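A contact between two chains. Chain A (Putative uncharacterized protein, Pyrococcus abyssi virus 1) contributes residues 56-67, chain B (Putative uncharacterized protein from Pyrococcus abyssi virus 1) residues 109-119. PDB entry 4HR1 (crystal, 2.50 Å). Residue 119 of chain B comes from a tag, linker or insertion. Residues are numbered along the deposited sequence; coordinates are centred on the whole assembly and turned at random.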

ATOM      1  N   TRP A  56      13.673   4.779   2.534  1.00 46.92           N
ATOM      2  CA  TRP A  56      14.948   5.259   2.025  1.00 45.01           C
ATOM      3  C   TRP A  56      15.264   4.594   0.696  1.00 45.78           C
ATOM      4  O   TRP A  56      15.659   5.296  -0.231  1.00 44.24           O
ATOM      5  CB  TRP A  56      16.062   5.043   3.061  1.00 43.44           C
ATOM      6  CG  TRP A  56      16.332   3.610   3.402  1.00 43.70           C
ATOM      7  CD1 TRP A  56      15.749   2.876   4.398  1.00 46.50           C
ATOM      8  CD2 TRP A  56      17.248   2.731   2.736  1.00 42.69           C
ATOM      9  NE1 TRP A  56      16.235   1.589   4.384  1.00 45.35           N
ATOM     10  CE2 TRP A  56      17.135   1.464   3.351  1.00 46.40           C
ATOM     11  CE3 TRP A  56      18.130   2.884   1.651  1.00 43.45           C
ATOM     12  CZ2 TRP A  56      17.897   0.364   2.940  1.00 45.28           C
ATOM     13  CZ3 TRP A  56      18.858   1.781   1.221  1.00 44.46           C
ATOM     14  CH2 TRP A  56      18.744   0.546   1.866  1.00 44.92           C
ATOM     15  N   ASP A  57      14.986   3.252   0.570  1.00 41.00           N
ATOM     16  CA  ASP A  57      15.278   2.495  -0.643  1.00 39.80           C
ATOM     17  C   ASP A  57      14.385   2.807  -1.832  1.00 41.71           C
ATOM     18  O   ASP A  57      14.846   2.739  -2.985  1.00 41.57           O
ATOM     19  CB  ASP A  57      15.436   0.997  -0.382  1.00 42.16           C
ATOM     20  CG  ASP A  57      16.166   0.296  -1.510  1.00 52.87           C
ATOM     21  OD1 ASP A  57      15.633  -0.717  -2.017  1.00 56.57           O
ATOM     22  OD2 ASP A  57      17.201   0.839  -1.983  1.00 50.36           O
ATOM     23  N   VAL A  58      13.136   3.219  -1.558  1.00 35.39           N
ATOM     24  CA  VAL A  58      12.205   3.654  -2.589  1.00 33.90           C
ATOM     25  C   VAL A  58      12.823   4.871  -3.306  1.00 38.04           C
ATOM     26  O   VAL A  58      12.938   4.826  -4.527  1.00 37.10           O
ATOM     27  CB  VAL A  58      10.796   3.908  -2.020  1.00 36.81           C
ATOM     28  CG1 VAL A  58       9.793   4.219  -3.131  1.00 35.61           C
ATOM     29  CG2 VAL A  58      10.330   2.721  -1.180  1.00 36.30           C
ATOM     30  N   TYR A  59      13.341   5.890  -2.549  1.00 35.76           N
ATOM     31  CA  TYR A  59      14.050   7.016  -3.173  1.00 36.47           C
ATOM     32  C   TYR A  59      15.455   6.635  -3.618  1.00 43.76           C
ATOM     33  O   TYR A  59      15.820   6.940  -4.765  1.00 44.14           O
ATOM     34  CB  TYR A  59      14.127   8.313  -2.308  1.00 37.20           C
ATOM     35  CG  TYR A  59      14.927   9.405  -3.013  1.00 36.94           C
ATOM     36  CD1 TYR A  59      14.519   9.907  -4.248  1.00 37.89           C
ATOM     37  CD2 TYR A  59      16.159   9.829  -2.516  1.00 37.78           C
ATOM     38  CE1 TYR A  59      15.296  10.828  -4.952  1.00 39.23           C
ATOM     39  CE2 TYR A  59      16.928  10.782  -3.192  1.00 38.66           C
ATOM     40  CZ  TYR A  59      16.494  11.274  -4.416  1.00 45.55           C
ATOM     41  OH  TYR A  59      17.254  12.179  -5.123  1.00 44.89           O
ATOM     42  N   ALA A  60      16.260   6.030  -2.698  1.00 41.84           N
ATOM     43  CA  ALA A  60      17.655   5.666  -2.966  1.00 43.28           C
ATOM     44  C   ALA A  60      17.854   4.969  -4.303  1.00 48.80           C
ATOM     45  O   ALA A  60      18.677   5.429  -5.101  1.00 47.75           O
ATOM     46  CB  ALA A  60      18.240   4.846  -1.822  1.00 44.34           C
ATOM     47  N   GLN A  61      17.017   3.946  -4.596  1.00 47.48           N
ATOM     48  CA  GLN A  61      17.094   3.203  -5.853  1.00 48.67           C
ATOM     49  C   GLN A  61      16.934   4.106  -7.081  1.00 56.06           C
ATOM     50  O   GLN A  61      17.746   4.012  -8.009  1.00 55.72           O
ATOM     51  CB  GLN A  61      16.116   2.008  -5.873  1.00 49.58           C
ATOM     52  CG  GLN A  61      16.463   0.947  -6.922  1.00 54.11           C
ATOM     53  CD  GLN A  61      15.587  -0.282  -6.833  1.00 61.53           C
ATOM     54  OE1 GLN A  61      14.750  -0.544  -7.708  1.00 50.29           O
ATOM     55  NE2 GLN A  61      15.786  -1.081  -5.788  1.00 51.04           N
ATOM     56  N   TYR A  62      15.917   5.000  -7.066  1.00 55.02           N
ATOM     57  CA  TYR A  62      15.644   5.944  -8.154  1.00 55.80           C
ATOM     58  C   TYR A  62      16.840   6.857  -8.382  1.00 62.00           C
ATOM     59  O   TYR A  62      17.259   7.030  -9.529  1.00 60.14           O
ATOM     60  CB  TYR A  62      14.369   6.775  -7.863  1.00 57.07           C
ATOM     61  CG  TYR A  62      14.155   7.932  -8.823  1.00 59.36           C
ATOM     62  CD1 TYR A  62      13.671   7.715 -10.114  1.00 61.25           C
ATOM     63  CD2 TYR A  62      14.498   9.235  -8.465  1.00 60.17           C
ATOM     64  CE1 TYR A  62      13.522   8.769 -11.020  1.00 61.05           C
ATOM     65  CE2 TYR A  62      14.349  10.297  -9.361  1.00 61.07           C
ATOM     66  CZ  TYR A  62      13.860  10.061 -10.639  1.00 69.00           C
ATOM     67  OH  TYR A  62      13.711  11.111 -11.523  1.00 69.23           O
ATOM     68  N   ALA A  63      17.361   7.445  -7.276  1.00 62.79           N
ATOM     69  CA  ALA A  63      18.471   8.402  -7.219  1.00 64.82           C
ATOM     70  C   ALA A  63      19.763   7.926  -7.875  1.00 75.67           C
ATOM     71  O   ALA A  63      20.401   8.719  -8.571  1.00 75.61           O
ATOM     72  CB  ALA A  63      18.732   8.819  -5.778  1.00 65.16           C
ATOM     73  N   ARG A  64      20.160   6.650  -7.657  1.00 77.06           N
ATOM     74  CA  ARG A  64      21.389   6.133  -8.266  1.00 79.06           C
ATOM     75  C   ARG A  64      21.214   5.455  -9.626  1.00 90.13           C
ATOM     76  O   ARG A  64      21.642   4.316  -9.828  1.00 89.94           O
ATOM     77  CB  ARG A  64      22.340   5.403  -7.293  1.00 76.63           C
ATOM     78  CG  ARG A  64      21.695   4.565  -6.204  1.00 80.97           C
ATOM     79  CD  ARG A  64      21.993   5.154  -4.834  1.00 81.49           C
ATOM     80  NE  ARG A  64      22.049   4.124  -3.793  1.00 79.08           N
ATOM     81  CZ  ARG A  64      22.300   4.363  -2.508  1.00 83.47           C
ATOM     82  NH1 ARG A  64      22.518   5.601  -2.085  1.00 74.72           N
ATOM     83  NH2 ARG A  64      22.323   3.368  -1.637  1.00 56.42           N
ATOM     84  N   GLY A  65      20.594   6.202 -10.545  1.00 92.07           N
ATOM     85  CA  GLY A  65      20.340   5.817 -11.934  1.00 94.24           C
ATOM     86  C   GLY A  65      19.530   4.552 -12.144  1.00102.74           C
ATOM     87  O   GLY A  65      19.756   3.829 -13.125  1.00102.10           O
ATOM     88  N   ASP A  66      18.577   4.280 -11.217  1.00102.71           N
ATOM     89  CA  ASP A  66      17.690   3.104 -11.203  1.00104.03           C
ATOM     90  C   ASP A  66      18.449   1.741 -11.100  1.00109.99           C
ATOM     91  O   ASP A  66      17.831   0.670 -11.172  1.00110.23           O
ATOM     92  CB  ASP A  66      16.644   3.161 -12.348  1.00106.17           C
ATOM     93  CG  ASP A  66      15.398   2.304 -12.173  1.00118.10           C
ATOM     94  OD1 ASP A  66      14.752   1.984 -13.195  1.00119.58           O
ATOM     95  OD2 ASP A  66      15.069   1.953 -11.015  1.00123.12           O
ATOM     96  N   PHE A  67      19.785   1.798 -10.877  1.00106.84           N
ATOM     97  CA  PHE A  67      20.639   0.624 -10.706  1.00106.86           C
ATOM     98  C   PHE A  67      20.447   0.072  -9.305  1.00108.50           C
ATOM     99  O   PHE A  67      20.278   0.853  -8.363  1.00108.13           O
ATOM    100  CB  PHE A  67      22.128   0.986 -10.881  1.00109.35           C
ATOM    101  CG  PHE A  67      22.571   1.524 -12.221  1.00111.76           C
ATOM    102  CD1 PHE A  67      22.293   0.829 -13.396  1.00115.42           C
ATOM    103  CD2 PHE A  67      23.341   2.678 -12.302  1.00114.45           C
ATOM    104  CE1 PHE A  67      22.726   1.316 -14.634  1.00116.61           C
ATOM    105  CE2 PHE A  67      23.781   3.159 -13.539  1.00117.65           C
ATOM    106  CZ  PHE A  67      23.471   2.474 -14.697  1.00115.86           C
TER
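Chain B 109-119: LKISDYLDSLD

Helix packing between two copies of one sequence, centred on a tyrosine of chain B. Residues 109-119 of chain B are helical throughout, continuing a helix that begins earlier in the chain. They lie across the last turns of a chain A helix that begins earlier in the chain, is kinked around residues 56 and 57, and runs to residue 63. The N-to-C directions of the two axes make an angle of 123°, so chain B runs obliquely against chain A, closer to antiparallel than to parallel, with a closest axis approach of 11.3 Å. The register follows this sense: Y62(A) CA lies 7.2 Å from Y114(B) CA, and V58(A) CA lies 8.6 Å from L118(B) CA, so one turn back along chain A corresponds to one turn forward along chain B. The two stretches together bury 383 Å².

Y114(B) is the main point of attachment. Its CA-to-CB bond points toward chain A, and chi1 is t (171°) with chi2 at 75°, which extends the ring away from its own backbone and carries the hydroxyl to the chain A helix. There Y114(B) OH donates a hydrogen bond to V58(A) O at 2.6 Å. No backbone NH within the stretch bonds to V58(A) O, so Y114(B) OH is the donor it has here; Y62(A) N, the usual i+4 partner, lies 3.6 Å from Y114(B) OH, a contact only. The hydroxyl also packs against Q61(A) CB, 3.3 Å away from Y114(B) OH.

Y62(A) answers with a nearly matching conformation, chi1 t (170°) and chi2 77°, again from a CA-to-CB bond pointing toward the partner. Its CB sits over one face of the Y114(B) ring, 3.6 Å from the ring centroid and 13° off the ring normal, a CH-pi contact. The two tyrosine rings meet obliquely, with planes at 54° and centroids 5.3 Å apart. With chi1 t, the Y62(A) ring reaches back along chain B toward I111(B), where Y62(A) CZ packs 3.7 Å from I111(B) CG1. I111(B), m at chi1 and t at chi2, offers that methylene although its CA-to-CB bond points sideways. K110(B) borders the same ring through its backbone, Y62(A) CE1 lying 4.0 Å from K110(B) O, while the end of its side chain leads away.

At the other end of the contact, V58(A), chi1 t, places CG1 3.8 Å from CD2 of L118(B). The leucine has chi1 between wells at -101° and chi2 p, with its CA-to-CB bond toward chain A.

Beyond the helix, R64(A) is the first residue to leave helical phi/psi, and a type I' turn runs from R64(A) to F67(A). G65(A) suits its positive phi. D66(A), poorly ordered, starts sideways but its end comes nearer: with chi1 t, D66(A) OD2 lies 3.4 Å from Y114(B) CE1, at the ring edge. Within chain B, S117(B), chi1 p, turns its hydroxyl back onto its own helix, S117(B) OG donating to Y114(B) O at 2.7 Å. The final residue, D119(B), derives from the expression tag and makes no contact here.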

ATOM      1  N   LEU B 109       6.986  12.772 -14.933  1.00 62.65           N
ATOM      2  CA  LEU B 109       6.713  11.577 -15.724  1.00 62.46           C
ATOM      3  C   LEU B 109       7.717  10.461 -15.341  1.00 64.03           C
ATOM      4  O   LEU B 109       7.288   9.355 -15.012  1.00 63.71           O
ATOM      5  CB  LEU B 109       6.779  11.929 -17.223  1.00 63.11           C
ATOM      6  CG  LEU B 109       7.262  10.843 -18.193  1.00 68.62           C
ATOM      7  CD1 LEU B 109       6.203  10.529 -19.248  1.00 68.59           C
ATOM      8  CD2 LEU B 109       8.620  11.223 -18.805  1.00 71.40           C
ATOM      9  N   LYS B 110       9.040  10.773 -15.338  1.00 58.29           N
ATOM     10  CA  LYS B 110      10.111   9.833 -14.989  1.00 57.24           C
ATOM     11  C   LYS B 110       9.969   9.268 -13.574  1.00 57.60           C
ATOM     12  O   LYS B 110      10.290   8.095 -13.349  1.00 57.79           O
ATOM     13  CB  LYS B 110      11.501  10.454 -15.196  1.00 60.28           C
ATOM     14  CG  LYS B 110      12.158  10.055 -16.510  1.00 82.29           C
ATOM     15  CD  LYS B 110      12.229  11.229 -17.486  1.00 96.06           C
ATOM     16  CE  LYS B 110      12.727  10.835 -18.856  1.00102.40           C
ATOM     17  NZ  LYS B 110      12.734  11.995 -19.781  1.00107.45           N
ATOM     18  N   ILE B 111       9.469  10.086 -12.639  1.00 50.21           N
ATOM     19  CA  ILE B 111       9.240   9.670 -11.264  1.00 48.41           C
ATOM     20  C   ILE B 111       8.011   8.746 -11.202  1.00 52.65           C
ATOM     21  O   ILE B 111       8.071   7.713 -10.532  1.00 51.94           O
ATOM     22  CB  ILE B 111       9.156  10.894 -10.313  1.00 50.41           C
ATOM     23  CG1 ILE B 111      10.540  11.562 -10.163  1.00 50.15           C
ATOM     24  CG2 ILE B 111       8.583  10.494  -8.950  1.00 49.88           C
ATOM     25  CD1 ILE B 111      10.531  12.972  -9.526  1.00 54.09           C
ATOM     26  N   SER B 112       6.910   9.112 -11.901  1.00 50.39           N
ATOM     27  CA  SER B 112       5.667   8.309 -11.966  1.00 50.66           C
ATOM     28  C   SER B 112       5.918   6.952 -12.634  1.00 53.50           C
ATOM     29  O   SER B 112       5.406   5.941 -12.167  1.00 52.96           O
ATOM     30  CB  SER B 112       4.567   9.053 -12.715  1.00 55.63           C
ATOM     31  OG  SER B 112       3.947  10.033 -11.900  1.00 68.11           O
ATOM     32  N   ASP B 113       6.745   6.937 -13.692  1.00 49.61           N
ATOM     33  CA  ASP B 113       7.139   5.736 -14.430  1.00 49.39           C
ATOM     34  C   ASP B 113       7.884   4.771 -13.506  1.00 51.71           C
ATOM     35  O   ASP B 113       7.627   3.561 -13.538  1.00 50.74           O
ATOM     36  CB  ASP B 113       7.985   6.115 -15.673  1.00 51.40           C
ATOM     37  CG  ASP B 113       7.223   6.795 -16.816  1.00 61.41           C
ATOM     38  OD1 ASP B 113       5.958   6.813 -16.772  1.00 60.59           O
ATOM     39  OD2 ASP B 113       7.887   7.314 -17.747  1.00 67.91           O
ATOM     40  N   TYR B 114       8.757   5.334 -12.634  1.00 47.63           N
ATOM     41  CA  TYR B 114       9.526   4.616 -11.618  1.00 45.89           C
ATOM     42  C   TYR B 114       8.575   4.083 -10.540  1.00 50.72           C
ATOM     43  O   TYR B 114       8.794   3.003 -10.016  1.00 50.32           O
ATOM     44  CB  TYR B 114      10.615   5.527 -10.996  1.00 45.20           C
ATOM     45  CG  TYR B 114      11.289   4.906  -9.784  1.00 44.84           C
ATOM     46  CD1 TYR B 114      12.220   3.876  -9.931  1.00 45.69           C
ATOM     47  CD2 TYR B 114      10.951   5.304  -8.490  1.00 44.31           C
ATOM     48  CE1 TYR B 114      12.793   3.255  -8.822  1.00 44.71           C
ATOM     49  CE2 TYR B 114      11.506   4.678  -7.373  1.00 44.49           C
ATOM     50  CZ  TYR B 114      12.437   3.662  -7.545  1.00 49.95           C
ATOM     51  OH  TYR B 114      12.994   3.031  -6.465  1.00 45.67           O
ATOM     52  N   LEU B 115       7.536   4.842 -10.200  1.00 49.06           N
ATOM     53  CA  LEU B 115       6.591   4.425  -9.166  1.00 49.47           C
ATOM     54  C   LEU B 115       5.653   3.342  -9.684  1.00 56.36           C
ATOM     55  O   LEU B 115       5.317   2.413  -8.938  1.00 56.16           O
ATOM     56  CB  LEU B 115       5.826   5.635  -8.582  1.00 49.02           C
ATOM     57  CG  LEU B 115       6.692   6.737  -7.920  1.00 52.17           C
ATOM     58  CD1 LEU B 115       5.933   8.037  -7.808  1.00 51.58           C
ATOM     59  CD2 LEU B 115       7.258   6.296  -6.560  1.00 52.22           C
ATOM     60  N   ASP B 116       5.270   3.444 -10.975  1.00 54.93           N
ATOM     61  CA  ASP B 116       4.419   2.470 -11.678  1.00 55.78           C
ATOM     62  C   ASP B 116       5.150   1.122 -11.699  1.00 61.13           C
ATOM     63  O   ASP B 116       4.538   0.091 -11.395  1.00 60.84           O
ATOM     64  CB  ASP B 116       4.153   2.907 -13.145  1.00 57.16           C
ATOM     65  CG  ASP B 116       3.230   4.093 -13.368  1.00 64.23           C
ATOM     66  OD1 ASP B 116       2.509   4.482 -12.413  1.00 63.61           O
ATOM     67  OD2 ASP B 116       3.232   4.638 -14.493  1.00 70.90           O
ATOM     68  N   SER B 117       6.480   1.167 -12.023  1.00 56.99           N
ATOM     69  CA  SER B 117       7.397   0.030 -12.123  1.00 56.54           C
ATOM     70  C   SER B 117       7.534  -0.722 -10.817  1.00 59.60           C
ATOM     71  O   SER B 117       7.756  -1.928 -10.837  1.00 59.36           O
ATOM     72  CB  SER B 117       8.771   0.485 -12.609  1.00 60.12           C
ATOM     73  OG  SER B 117       9.594   0.942 -11.549  1.00 66.71           O
ATOM     74  N   LEU B 118       7.409  -0.017  -9.691  1.00 56.29           N
ATOM     75  CA  LEU B 118       7.521  -0.597  -8.352  1.00 56.89           C
ATOM     76  C   LEU B 118       6.245  -1.296  -7.940  1.00 63.66           C
ATOM     77  O   LEU B 118       6.278  -2.240  -7.145  1.00 62.92           O
ATOM     78  CB  LEU B 118       7.845   0.519  -7.345  1.00 56.40           C
ATOM     79  CG  LEU B 118       9.295   0.655  -6.877  1.00 60.32           C
ATOM     80  CD1 LEU B 118      10.293   0.637  -8.031  1.00 59.89           C
ATOM     81  CD2 LEU B 118       9.471   1.923  -6.095  1.00 63.26           C
ATOM     82  N   ASP B 119       5.122  -0.814  -8.474  1.00 62.71           N
ATOM     83  CA  ASP B 119       3.764  -1.270  -8.193  1.00 63.74           C
ATOM     84  C   ASP B 119       3.238  -2.389  -9.097  1.00 68.32           C
ATOM     85  O   ASP B 119       2.424  -3.195  -8.633  1.00 68.45           O
ATOM     86  CB  ASP B 119       2.818  -0.068  -8.267  1.00 66.30           C
ATOM     87  CG  ASP B 119       2.440   0.512  -6.925  1.00 79.13           C
ATOM     88  OD1 ASP B 119       3.271   0.452  -5.988  1.00 77.12           O
ATOM     89  OD2 ASP B 119       1.327   1.042  -6.814  1.00 91.82           O
TER